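Local structure of zinc uptake regulation protein (Escherichia coli, 4MTE) at residues D[49-54]-D[60-65]; D[29-34]-D[68-73]; D[115-120]-D[135-140]. The protein represses zinc-uptake genes such as znuACB by binding their operator DNA with zinc as cofactor. All blocks are in the same frame, centred on the assembly; numbering follows the deposited sequence.

Contact 1. Residues D[49-54]-D[60-65]. With nucleotides of chain F; nucleotides of chain E.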
loop_
_atom_site.group_PDB
_atom_site.type_symbol
_atom_site.label_atom_id
_atom_site.label_comp_id
_atom_site.label_asym_id
_atom_site.label_seq_id
_atom_site.Cartn_x
_atom_site.Cartn_y
_atom_site.Cartn_z
ATOM N N ASP D 49 -18.084 -0.757 -10.219
ATOM C CA ASP D 49 -18.841 -1.779 -9.498
ATOM C C ASP D 49 -20.340 -1.670 -9.783
ATOM O O ASP D 49 -21.008 -2.682 -9.985
ATOM C CB ASP D 49 -18.587 -1.688 -7.988
ATOM C CG ASP D 49 -17.221 -2.222 -7.584
ATOM O OD1 ASP D 49 -16.698 -3.127 -8.268
ATOM O OD2 ASP D 49 -16.673 -1.741 -6.568
ATOM N N LEU D 50 -20.866 -0.449 -9.801
ATOM C CA LEU D 50 -22.268 -0.242 -10.162
ATOM C C LEU D 50 -22.534 -0.708 -11.589
ATOM O O LEU D 50 -23.518 -1.396 -11.859
ATOM C CB LEU D 50 -22.650 1.233 -10.042
ATOM C CG LEU D 50 -22.664 1.843 -8.640
ATOM C CD1 LEU D 50 -23.067 3.309 -8.726
ATOM C CD2 LEU D 50 -23.595 1.073 -7.707
ATOM N N LEU D 51 -21.644 -0.325 -12.497
ATOM C CA LEU D 51 -21.797 -0.638 -13.912
ATOM C C LEU D 51 -21.765 -2.145 -14.182
ATOM O O LEU D 51 -22.240 -2.603 -15.221
ATOM C CB LEU D 51 -20.692 0.059 -14.709
ATOM C CG LEU D 51 -20.793 0.049 -16.236
ATOM C CD1 LEU D 51 -22.029 0.805 -16.713
ATOM C CD2 LEU D 51 -19.526 0.640 -16.835
ATOM N N ARG D 52 -21.217 -2.912 -13.243
ATOM C CA ARG D 52 -21.065 -4.357 -13.421
ATOM C C ARG D 52 -22.390 -5.107 -13.338
ATOM O O ARG D 52 -22.582 -6.109 -14.026
ATOM C CB ARG D 52 -20.109 -4.933 -12.376
ATOM C CG ARG D 52 -18.638 -4.743 -12.680
ATOM C CD ARG D 52 -17.797 -5.600 -11.755
ATOM N NE ARG D 52 -16.380 -5.253 -11.793
ATOM C CZ ARG D 52 -15.563 -5.537 -12.802
ATOM N NH1 ARG D 52 -16.017 -6.165 -13.878
ATOM N NH2 ARG D 52 -14.288 -5.182 -12.737
ATOM N N GLU D 53 -23.291 -4.627 -12.485
ATOM C CA GLU D 53 -24.580 -5.281 -12.269
ATOM C C GLU D 53 -25.341 -5.429 -13.582
ATOM O O GLU D 53 -26.142 -6.351 -13.747
ATOM C CB GLU D 53 -25.412 -4.483 -11.265
ATOM C CG GLU D 53 -24.773 -4.368 -9.891
ATOM C CD GLU D 53 -25.435 -3.312 -9.027
ATOM O OE1 GLU D 53 -26.660 -3.112 -9.164
ATOM O OE2 GLU D 53 -24.727 -2.680 -8.215
ATOM N N ALA D 54 -25.077 -4.516 -14.511
ATOM C CA ALA D 54 -25.662 -4.558 -15.844
ATOM C C ALA D 54 -24.668 -5.182 -16.816
ATOM O O ALA D 54 -24.981 -6.156 -17.504
ATOM C CB ALA D 54 -26.026 -3.152 -16.297
ATOM N N PRO D 60 -12.053 -1.216 -15.944
ATOM C CA PRO D 60 -11.769 0.209 -15.706
ATOM C C PRO D 60 -11.700 1.092 -16.967
ATOM O O PRO D 60 -12.242 2.202 -16.938
ATOM C CB PRO D 60 -10.414 0.182 -14.990
ATOM C CG PRO D 60 -10.335 -1.179 -14.368
ATOM C CD PRO D 60 -11.042 -2.088 -15.322
ATOM N N PRO D 61 -11.046 0.622 -18.046
ATOM C CA PRO D 61 -10.978 1.427 -19.273
ATOM C C PRO D 61 -12.352 1.903 -19.734
ATOM O O PRO D 61 -12.486 3.012 -20.244
ATOM C CB PRO D 61 -10.398 0.452 -20.298
ATOM C CG PRO D 61 -9.598 -0.513 -19.493
ATOM C CD PRO D 61 -10.346 -0.667 -18.199
ATOM N N THR D 62 -13.362 1.063 -19.540
ATOM C CA THR D 62 -14.733 1.387 -19.916
ATOM C C THR D 62 -15.185 2.649 -19.188
ATOM O O THR D 62 -15.574 3.657 -19.802
ATOM C CB THR D 62 -15.674 0.227 -19.533
ATOM O OG1 THR D 62 -15.065 -1.021 -19.892
ATOM C CG2 THR D 62 -17.013 0.359 -20.228
ATOM N N VAL D 63 -15.107 2.583 -17.866
ATOM C CA VAL D 63 -15.510 3.677 -16.999
ATOM C C VAL D 63 -14.695 4.929 -17.292
ATOM O O VAL D 63 -15.244 6.019 -17.405
ATOM C CB VAL D 63 -15.340 3.286 -15.514
ATOM C CG1 VAL D 63 -15.725 4.444 -14.589
ATOM C CG2 VAL D 63 -16.173 2.049 -15.202
ATOM N N TYR D 64 -13.384 4.768 -17.422
ATOM C CA TYR D 64 -12.499 5.914 -17.622
ATOM C C TYR D 64 -12.685 6.574 -18.990
ATOM O O TYR D 64 -12.624 7.798 -19.110
ATOM C CB TYR D 64 -11.043 5.504 -17.386
ATOM C CG TYR D 64 -10.677 5.528 -15.919
ATOM C CD1 TYR D 64 -10.258 6.703 -15.311
ATOM C CD2 TYR D 64 -10.773 4.387 -15.133
ATOM C CE1 TYR D 64 -9.934 6.741 -13.968
ATOM C CE2 TYR D 64 -10.449 4.416 -13.787
ATOM C CZ TYR D 64 -10.032 5.596 -13.211
ATOM O OH TYR D 64 -9.708 5.631 -11.870
ATOM N N ARG D 65 -12.926 5.764 -20.014
ATOM C CA ARG D 65 -13.252 6.278 -21.338
ATOM C C ARG D 65 -14.544 7.078 -21.256
ATOM O O ARG D 65 -14.607 8.239 -21.692
ATOM C CB ARG D 65 -13.417 5.126 -22.327
ATOM C CG ARG D 65 -12.106 4.532 -22.802
ATOM C CD ARG D 65 -12.305 3.161 -23.424
ATOM N NE ARG D 65 -11.062 2.629 -23.975
ATOM C CZ ARG D 65 -10.883 1.364 -24.343
ATOM N NH1 ARG D 65 -11.865 0.483 -24.215
ATOM N NH2 ARG D 65 -9.716 0.979 -24.836
ATOM P P DA F 21 -8.342 8.666 -10.471
ATOM O OP1 DA F 21 -8.128 10.126 -10.539
ATOM O OP2 DA F 21 -9.711 8.107 -10.479
ATOM O "O5'" DA F 21 -7.542 8.006 -11.680
ATOM C "C5'" DA F 21 -6.181 8.355 -11.829
ATOM C "C4'" DA F 21 -5.542 7.593 -12.976
ATOM O "O4'" DA F 21 -5.498 6.182 -12.659
ATOM C "C3'" DA F 21 -6.265 7.683 -14.318
ATOM O "O3'" DA F 21 -5.485 8.513 -15.163
ATOM C "C2'" DA F 21 -6.371 6.235 -14.812
ATOM C "C1'" DA F 21 -5.413 5.496 -13.887
ATOM N N9 DA F 21 -5.705 4.086 -13.649
ATOM C C8 DA F 21 -6.722 3.543 -12.914
ATOM N N7 DA F 21 -6.706 2.228 -12.880
ATOM C C5 DA F 21 -5.597 1.892 -13.639
ATOM C C6 DA F 21 -5.017 0.660 -14.000
ATOM N N6 DA F 21 -5.484 -0.538 -13.628
ATOM N N1 DA F 21 -3.917 0.706 -14.770
ATOM C C2 DA F 21 -3.426 1.886 -15.156
ATOM N N3 DA F 21 -3.878 3.103 -14.883
ATOM C C4 DA F 21 -4.972 3.029 -14.117
ATOM P P DT E 6 -18.150 2.739 -26.761
ATOM O OP1 DT E 6 -19.583 2.619 -26.413
ATOM O OP2 DT E 6 -17.284 3.645 -25.973
ATOM O "O5'" DT E 6 -17.510 1.278 -26.744
ATOM C "C5'" DT E 6 -17.992 0.335 -27.697
ATOM C "C4'" DT E 6 -17.307 -1.008 -27.548
ATOM O "O4'" DT E 6 -16.023 -0.967 -28.219
ATOM C "C3'" DT E 6 -17.046 -1.444 -26.109
ATOM O "O3'" DT E 6 -17.647 -2.720 -25.924
ATOM C "C2'" DT E 6 -15.520 -1.436 -25.989
ATOM C "C1'" DT E 6 -15.071 -1.645 -27.429
ATOM N N1 DT E 6 -13.729 -1.092 -27.797
ATOM C C2 DT E 6 -12.826 -1.920 -28.421
ATOM O O2 DT E 6 -13.036 -3.091 -28.690
ATOM N N3 DT E 6 -11.639 -1.318 -28.727
ATOM C C4 DT E 6 -11.246 -0.014 -28.492
ATOM O O4 DT E 6 -10.130 0.393 -28.827
ATOM C C5 DT E 6 -12.241 0.803 -27.837
ATOM C C7 DT E 6 -11.956 2.244 -27.519
ATOM C C6 DT E 6 -13.417 0.230 -27.530
ATOM P P DT E 8 -14.677 -9.116 -22.978
ATOM O OP1 DT E 8 -15.058 -10.521 -23.236
ATOM O OP2 DT E 8 -15.351 -8.355 -21.905
ATOM O "O5'" DT E 8 -13.108 -9.054 -22.691
ATOM C "C5'" DT E 8 -12.213 -9.614 -23.639
ATOM C "C4'" DT E 8 -10.771 -9.369 -23.236
ATOM O "O4'" DT E 8 -10.381 -8.012 -23.570
ATOM C "C3'" DT E 8 -10.481 -9.537 -21.745
ATOM O "O3'" DT E 8 -9.556 -10.596 -21.577
ATOM C "C2'" DT E 8 -9.917 -8.183 -21.315
ATOM C "C1'" DT E 8 -9.403 -7.614 -22.633
ATOM N N1 DT E 8 -9.247 -6.125 -22.690
ATOM C C2 DT E 8 -8.119 -5.582 -23.270
ATOM O O2 DT E 8 -7.214 -6.245 -23.749
ATOM N N3 DT E 8 -8.086 -4.213 -23.270
ATOM C C4 DT E 8 -9.039 -3.347 -22.765
ATOM O O4 DT E 8 -8.905 -2.127 -22.819
ATOM C C5 DT E 8 -10.192 -3.977 -22.175
ATOM C C7 DT E 8 -11.302 -3.152 -21.589
ATOM C C6 DT E 8 -10.240 -5.317 -22.168
#

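Contact 2. Residues D[29-34]-D[68-73]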
loop_
_atom_site.group_PDB
_atom_site.type_symbol
_atom_site.label_atom_id
_atom_site.label_comp_id
_atom_site.label_asym_id
_atom_site.label_seq_id
_atom_site.Cartn_x
_atom_site.Cartn_y
_atom_site.Cartn_z
ATOM N N LEU D 29 -24.041 6.636 -21.690
ATOM C CA LEU D 29 -25.364 6.977 -21.185
ATOM C C LEU D 29 -25.614 6.301 -19.837
ATOM O O LEU D 29 -26.026 6.949 -18.869
ATOM C CB LEU D 29 -26.425 6.535 -22.193
ATOM C CG LEU D 29 -27.867 6.966 -21.933
ATOM C CD1 LEU D 29 -27.998 8.485 -21.953
ATOM C CD2 LEU D 29 -28.784 6.325 -22.962
ATOM N N GLU D 30 -25.357 4.996 -19.786
ATOM C CA GLU D 30 -25.523 4.213 -18.562
ATOM C C GLU D 30 -24.679 4.805 -17.441
ATOM O O GLU D 30 -25.137 4.954 -16.308
ATOM C CB GLU D 30 -25.121 2.753 -18.792
ATOM C CG GLU D 30 -25.176 1.878 -17.537
ATOM C CD GLU D 30 -26.584 1.689 -17.006
ATOM O OE1 GLU D 30 -27.549 1.939 -17.761
ATOM O OE2 GLU D 30 -26.727 1.283 -15.833
ATOM N N VAL D 31 -23.438 5.140 -17.769
ATOM C CA VAL D 31 -22.529 5.729 -16.799
ATOM C C VAL D 31 -23.113 7.047 -16.318
ATOM O O VAL D 31 -23.186 7.305 -15.114
ATOM C CB VAL D 31 -21.127 5.960 -17.409
ATOM C CG1 VAL D 31 -20.234 6.740 -16.450
ATOM C CG2 VAL D 31 -20.484 4.628 -17.766
ATOM N N LEU D 32 -23.539 7.871 -17.270
ATOM C CA LEU D 32 -24.144 9.161 -16.957
ATOM C C LEU D 32 -25.308 9.016 -15.977
ATOM O O LEU D 32 -25.345 9.684 -14.939
ATOM C CB LEU D 32 -24.618 9.846 -18.240
ATOM C CG LEU D 32 -25.123 11.285 -18.122
ATOM C CD1 LEU D 32 -24.101 12.191 -17.436
ATOM C CD2 LEU D 32 -25.478 11.813 -19.507
ATOM N N ARG D 33 -26.253 8.134 -16.291
ATOM C CA ARG D 33 -27.405 7.955 -15.416
ATOM C C ARG D 33 -26.981 7.405 -14.058
ATOM O O ARG D 33 -27.442 7.887 -13.026
ATOM C CB ARG D 33 -28.475 7.064 -16.057
ATOM C CG ARG D 33 -28.019 5.666 -16.414
ATOM C CD ARG D 33 -29.192 4.790 -16.819
ATOM N NE ARG D 33 -30.174 4.691 -15.743
ATOM C CZ ARG D 33 -30.105 3.827 -14.735
ATOM N NH1 ARG D 33 -29.102 2.961 -14.652
ATOM N NH2 ARG D 33 -31.047 3.825 -13.804
ATOM N N LEU D 34 -26.090 6.414 -14.059
ATOM C CA LEU D 34 -25.597 5.837 -12.809
ATOM C C LEU D 34 -24.979 6.914 -11.931
ATOM O O LEU D 34 -25.152 6.911 -10.714
ATOM C CB LEU D 34 -24.565 4.739 -13.079
ATOM C CG LEU D 34 -25.095 3.402 -13.600
ATOM C CD1 LEU D 34 -23.932 2.484 -13.952
ATOM C CD2 LEU D 34 -26.028 2.736 -12.594
ATOM N N ASP D 68 -13.945 10.272 -19.418
ATOM C CA ASP D 68 -13.203 11.210 -20.257
ATOM C C ASP D 68 -14.149 11.908 -21.227
ATOM O O ASP D 68 -14.126 13.132 -21.359
ATOM C CB ASP D 68 -12.101 10.491 -21.041
ATOM C CG ASP D 68 -10.902 10.136 -20.182
ATOM O OD1 ASP D 68 -10.589 10.896 -19.241
ATOM O OD2 ASP D 68 -10.265 9.098 -20.455
ATOM N N PHE D 69 -14.982 11.122 -21.902
ATOM C CA PHE D 69 -15.982 11.680 -22.811
ATOM C C PHE D 69 -16.912 12.665 -22.097
ATOM O O PHE D 69 -17.068 13.816 -22.522
ATOM C CB PHE D 69 -16.810 10.558 -23.443
ATOM C CG PHE D 69 -17.959 11.053 -24.281
ATOM C CD1 PHE D 69 -17.769 11.402 -25.608
ATOM C CD2 PHE D 69 -19.229 11.170 -23.741
ATOM C CE1 PHE D 69 -18.824 11.858 -26.377
ATOM C CE2 PHE D 69 -20.285 11.625 -24.509
ATOM C CZ PHE D 69 -20.081 11.967 -25.826
ATOM N N LEU D 70 -17.523 12.205 -21.009
ATOM C CA LEU D 70 -18.465 13.017 -20.242
ATOM C C LEU D 70 -17.805 14.284 -19.703
ATOM O O LEU D 70 -18.435 15.339 -19.623
ATOM C CB LEU D 70 -19.040 12.197 -19.084
ATOM C CG LEU D 70 -19.839 10.956 -19.487
ATOM C CD1 LEU D 70 -20.114 10.080 -18.272
ATOM C CD2 LEU D 70 -21.139 11.345 -20.186
ATOM N N LEU D 71 -16.532 14.176 -19.341
ATOM C CA LEU D 71 -15.773 15.325 -18.862
ATOM C C LEU D 71 -15.541 16.302 -19.998
ATOM O O LEU D 71 -15.700 17.511 -19.837
ATOM C CB LEU D 71 -14.426 14.880 -18.300
ATOM C CG LEU D 71 -14.449 14.289 -16.893
ATOM C CD1 LEU D 71 -13.174 13.500 -16.628
ATOM C CD2 LEU D 71 -14.629 15.397 -15.867
ATOM N N GLU D 72 -15.157 15.766 -21.150
ATOM C CA GLU D 72 -14.899 16.588 -22.322
ATOM C C GLU D 72 -16.161 17.326 -22.765
ATOM O O GLU D 72 -16.100 18.497 -23.134
ATOM C CB GLU D 72 -14.362 15.725 -23.464
ATOM C CG GLU D 72 -13.803 16.518 -24.633
ATOM C CD GLU D 72 -13.216 15.630 -25.715
ATOM O OE1 GLU D 72 -13.176 14.397 -25.517
ATOM O OE2 GLU D 72 -12.794 16.166 -26.761
ATOM N N GLN D 73 -17.302 16.643 -22.726
ATOM C CA GLN D 73 -18.571 17.265 -23.107
ATOM C C GLN D 73 -19.171 18.123 -21.987
ATOM O O GLN D 73 -20.179 18.797 -22.192
ATOM C CB GLN D 73 -19.575 16.202 -23.569
ATOM C CG GLN D 73 -19.121 15.429 -24.805
ATOM C CD GLN D 73 -18.765 16.339 -25.969
ATOM O OE1 GLN D 73 -19.449 17.328 -26.228
ATOM N NE2 GLN D 73 -17.684 16.015 -26.671
#

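Contact 3. Residues D[115-120]-D[135-140]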
loop_
_atom_site.group_PDB
_atom_site.type_symbol
_atom_site.label_atom_id
_atom_site.label_comp_id
_atom_site.label_asym_id
_atom_site.label_seq_id
_atom_site.Cartn_x
_atom_site.Cartn_y
_atom_site.Cartn_z
ATOM N N GLU D 115 -19.109 33.789 -9.936
ATOM C CA GLU D 115 -18.381 34.681 -10.831
ATOM C C GLU D 115 -17.424 35.537 -10.012
ATOM O O GLU D 115 -16.329 35.890 -10.467
ATOM C CB GLU D 115 -19.356 35.578 -11.599
ATOM C CG GLU D 115 -20.465 34.823 -12.318
ATOM C CD GLU D 115 -19.939 33.882 -13.387
ATOM O OE1 GLU D 115 -18.932 34.224 -14.041
ATOM O OE2 GLU D 115 -20.532 32.798 -13.568
ATOM N N GLY D 116 -17.848 35.860 -8.793
ATOM C CA GLY D 116 -17.064 36.679 -7.890
ATOM C C GLY D 116 -15.716 36.060 -7.575
ATOM O O GLY D 116 -14.783 36.758 -7.193
ATOM N N VAL D 117 -15.618 34.744 -7.740
ATOM C CA VAL D 117 -14.367 34.029 -7.515
ATOM C C VAL D 117 -13.502 34.104 -8.765
ATOM O O VAL D 117 -12.321 34.444 -8.695
ATOM C CB VAL D 117 -14.631 32.549 -7.164
ATOM C CG1 VAL D 117 -13.324 31.761 -7.061
ATOM C CG2 VAL D 117 -15.422 32.451 -5.868
ATOM N N GLU D 118 -14.105 33.768 -9.902
ATOM C CA GLU D 118 -13.440 33.837 -11.198
ATOM C C GLU D 118 -12.794 35.207 -11.392
ATOM O O GLU D 118 -11.635 35.311 -11.807
ATOM C CB GLU D 118 -14.463 33.589 -12.311
ATOM C CG GLU D 118 -13.874 33.464 -13.711
ATOM C CD GLU D 118 -13.432 32.050 -14.051
ATOM O OE1 GLU D 118 -13.386 31.194 -13.142
ATOM O OE2 GLU D 118 -13.133 31.796 -15.237
ATOM N N ASP D 119 -13.553 36.253 -11.077
ATOM C CA ASP D 119 -13.072 37.624 -11.214
ATOM C C ASP D 119 -11.849 37.893 -10.339
ATOM O O ASP D 119 -10.843 38.423 -10.815
ATOM C CB ASP D 119 -14.184 38.615 -10.862
ATOM C CG ASP D 119 -15.283 38.657 -11.907
ATOM O OD1 ASP D 119 -15.402 37.691 -12.689
ATOM O OD2 ASP D 119 -16.030 39.657 -11.942
ATOM N N ILE D 120 -11.939 37.532 -9.062
ATOM C CA ILE D 120 -10.836 37.738 -8.127
ATOM C C ILE D 120 -9.607 36.952 -8.567
ATOM O O ILE D 120 -8.485 37.445 -8.491
ATOM C CB ILE D 120 -11.219 37.307 -6.694
ATOM C CG1 ILE D 120 -12.322 38.211 -6.145
ATOM C CG2 ILE D 120 -10.006 37.366 -5.761
ATOM C CD1 ILE D 120 -12.989 37.670 -4.894
ATOM N N ASN D 135 -10.005 27.047 -13.156
ATOM C CA ASN D 135 -10.007 27.150 -11.703
ATOM C C ASN D 135 -10.501 25.876 -11.041
ATOM O O ASN D 135 -11.407 25.210 -11.542
ATOM C CB ASN D 135 -10.894 28.314 -11.255
ATOM C CG ASN D 135 -10.163 29.640 -11.242
ATOM O OD1 ASN D 135 -8.982 29.719 -11.572
ATOM N ND2 ASN D 135 -10.871 30.695 -10.862
ATOM N N VAL D 136 -9.895 25.551 -9.905
ATOM C CA VAL D 136 -10.355 24.458 -9.064
ATOM C C VAL D 136 -10.707 25.029 -7.701
ATOM O O VAL D 136 -9.825 25.398 -6.926
ATOM C CB VAL D 136 -9.279 23.366 -8.909
ATOM C CG1 VAL D 136 -9.788 22.233 -8.020
ATOM C CG2 VAL D 136 -8.857 22.839 -10.276
ATOM N N ILE D 137 -12.003 25.117 -7.422
ATOM C CA ILE D 137 -12.479 25.579 -6.127
ATOM C C ILE D 137 -13.269 24.464 -5.468
ATOM O O ILE D 137 -14.333 24.073 -5.948
ATOM C CB ILE D 137 -13.360 26.836 -6.240
ATOM C CG1 ILE D 137 -12.782 27.805 -7.274
ATOM C CG2 ILE D 137 -13.496 27.505 -4.877
ATOM C CD1 ILE D 137 -13.405 27.666 -8.647
ATOM N N GLU D 138 -12.726 23.944 -4.375
ATOM C CA GLU D 138 -13.349 22.849 -3.651
ATOM C C GLU D 138 -13.289 23.132 -2.159
ATOM O O GLU D 138 -12.214 23.348 -1.599
ATOM C CB GLU D 138 -12.651 21.530 -3.986
ATOM C CG GLU D 138 -12.737 21.163 -5.462
ATOM C CD GLU D 138 -11.986 19.891 -5.804
ATOM O OE1 GLU D 138 -11.500 19.216 -4.874
ATOM O OE2 GLU D 138 -11.884 19.568 -7.006
ATOM N N ALA D 139 -14.459 23.142 -1.529
ATOM C CA ALA D 139 -14.577 23.455 -0.113
ATOM C C ALA D 139 -14.938 22.195 0.660
ATOM O O ALA D 139 -15.808 21.429 0.245
ATOM C CB ALA D 139 -15.627 24.537 0.101
ATOM N N HIS D 140 -14.253 21.984 1.781
ATOM C CA HIS D 140 -14.516 20.844 2.649
ATOM C C HIS D 140 -15.097 21.310 3.974
ATOM O O HIS D 140 -14.745 22.376 4.478
ATOM C CB HIS D 140 -13.233 20.052 2.889
ATOM C CG HIS D 140 -12.741 19.331 1.675
ATOM N ND1 HIS D 140 -13.035 18.009 1.424
ATOM C CD2 HIS D 140 -11.988 19.756 0.634
ATOM C CE1 HIS D 140 -12.477 17.647 0.283
ATOM N NE2 HIS D 140 -11.837 18.687 -0.216
#

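Contact 1. Residues D[49-54]-D[60-65]
Leu51 and Val63 join the two helices of the helix-turn-helix in this winged-helix repressor, helix 44-52 and the DNA-reading helix 60-72. Leu51 CD2 rests on Val63 CG2 at 4.0 Å, the two side chains sliding past each other in opposite directions. With CG of Leu51 anti to the backbone N (chi1 -170°), CD2 is carried to the start of the second helix, where it also touches Thr62 CG2 at 4.2 Å. No hydrogen bond links the segments, and Leu51 also packs on Glu30 and Leu34 of helix 26-36.

From the start of helix 60-72 other side chains meet the DNA. The hydroxyl of Tyr64 lies 2.8 Å from OP2 of DA21 of chain F; it can give its one proton to OP2 or to O5' of that nucleotide, while C2' of the sugar sits over one ring face, toward the rim. A leucine in place of Tyr64 would probably leave that phosphate without its hydroxyl partner and the sugar without a flat surface to lie on. Arg65, extended from CG to NE, has its guanidinium sandwiched: Pro61 CB covers one face, and the thymine methyl C7 of DT6 of chain E lies 3.5 Å above the centre of the other. Its NH2 hydrogen-bonds to a guanine O6. A reading helix that meets both bases and sugar-phosphate backbone, packed on the helix before it, is typical of a helix-turn-helix.

Contact 2. Residues D[29-34]-D[68-73]
Apolar packing between Leu70 and the pair Val31 and Leu32 makes up the whole of this contact, which joins helices 26-36 and 60-72 of the winged-helix DNA-binding domain. Leu70 projects from helix 60-72 toward helix 26-36 and divides its two methyls between neighbouring residues there. CD1 of Leu70 meets CG1 of Val31 at 3.8 Å, and CD2 of Leu70 meets CD1 of Leu32 at 4.1 Å. Both pairs cross obliquely, and each meeting is of methyl with methyl. CG of Leu70 stands anti to its carbonyl carbon (chi1 -62°), and the near-straight chi2 of 169° then carries CD1 outward until it also comes within 4.2 Å of the backbone N of Leu32.

The polar interactions lie within single segments or lead elsewhere. On helix 26-36, Arg33 NH1 forms a salt bridge with Glu30 OE2 at 3.1 Å, the oxygen lying at the guanidinium edge; as a hydrogen bond it is weak and bent, at 129°. In segment 68-73, Gln73 CG lies over one face of the Phe69 ring, toward its rim, and the ring makes a cation-pi interaction with Arg28.

Around the apolar join, Val31 reaches Leu47 of helix 44-52 and Leu32 packs on Leu10 and Ala13 of helix 6-20. With no polar bond crossing between the segments, their direct association rests on the fit and burial of three aliphatic side chains.

Contact 3. Residues D[115-120]-D[135-140]
Val117 and Ile137 supply the apolar half of this contact, reaching toward each other tip to tip from helix 115-127 and strand 131-140. CG1 of Val117 stops 4.0 Å from CG1 of Ile137, and both residues are buried. With CG1 anti to the backbone N (chi1 174°), Val117 presents that methyl to the strand.

On the polar side, Glu118 OE1 lies 3.4 Å from the Asn135 amide atom modelled as ND2, though the amide is probably turned over in the model; carboxylate and amide planes are 67° apart. The chain of Glu118 bends at chi2 (87°), bringing the carboxylate nearer the strand, and the same OE1 accepts a hydrogen bond from Thr97 OG1. One carboxylate oxygen thus links the helix to the segment just ahead of strand 99-103.

This packing of helix on sheet belongs to the dimerisation domain of the Fur family. Strand 99-103 runs parallel to 131-140 and bonds to it through the backbones of Ile137 and Ala139. Along its other edge, strand 131-140 pairs antiparallel with a strand of the second subunit, continuing the sheet across the dimer interface; Met121 of that subunit packs on Ile137, and helix 115-127 meets its counterpart through Ile120.

Overall arrangement
From the N terminus, the first segment met is 29-34, on helix 26-36, and it waits for its partner: contact 2 closes only when the chain reaches the far end of helix 60-72. Nested inside that loop is contact 1, a short closure between helix 44-52 and the start of helix 60-72. The two share that helix and touch through Leu51, joining three helices of the winged-helix DNA-binding domain. Contact 3 follows in series, closing a separate loop between helix 115-127 and strand 131-140 in the dimerisation part. Its centre is about 31 Å from that of contact 1 and about 24 Å from that of contact 2, on the opposite side of the chain's centre.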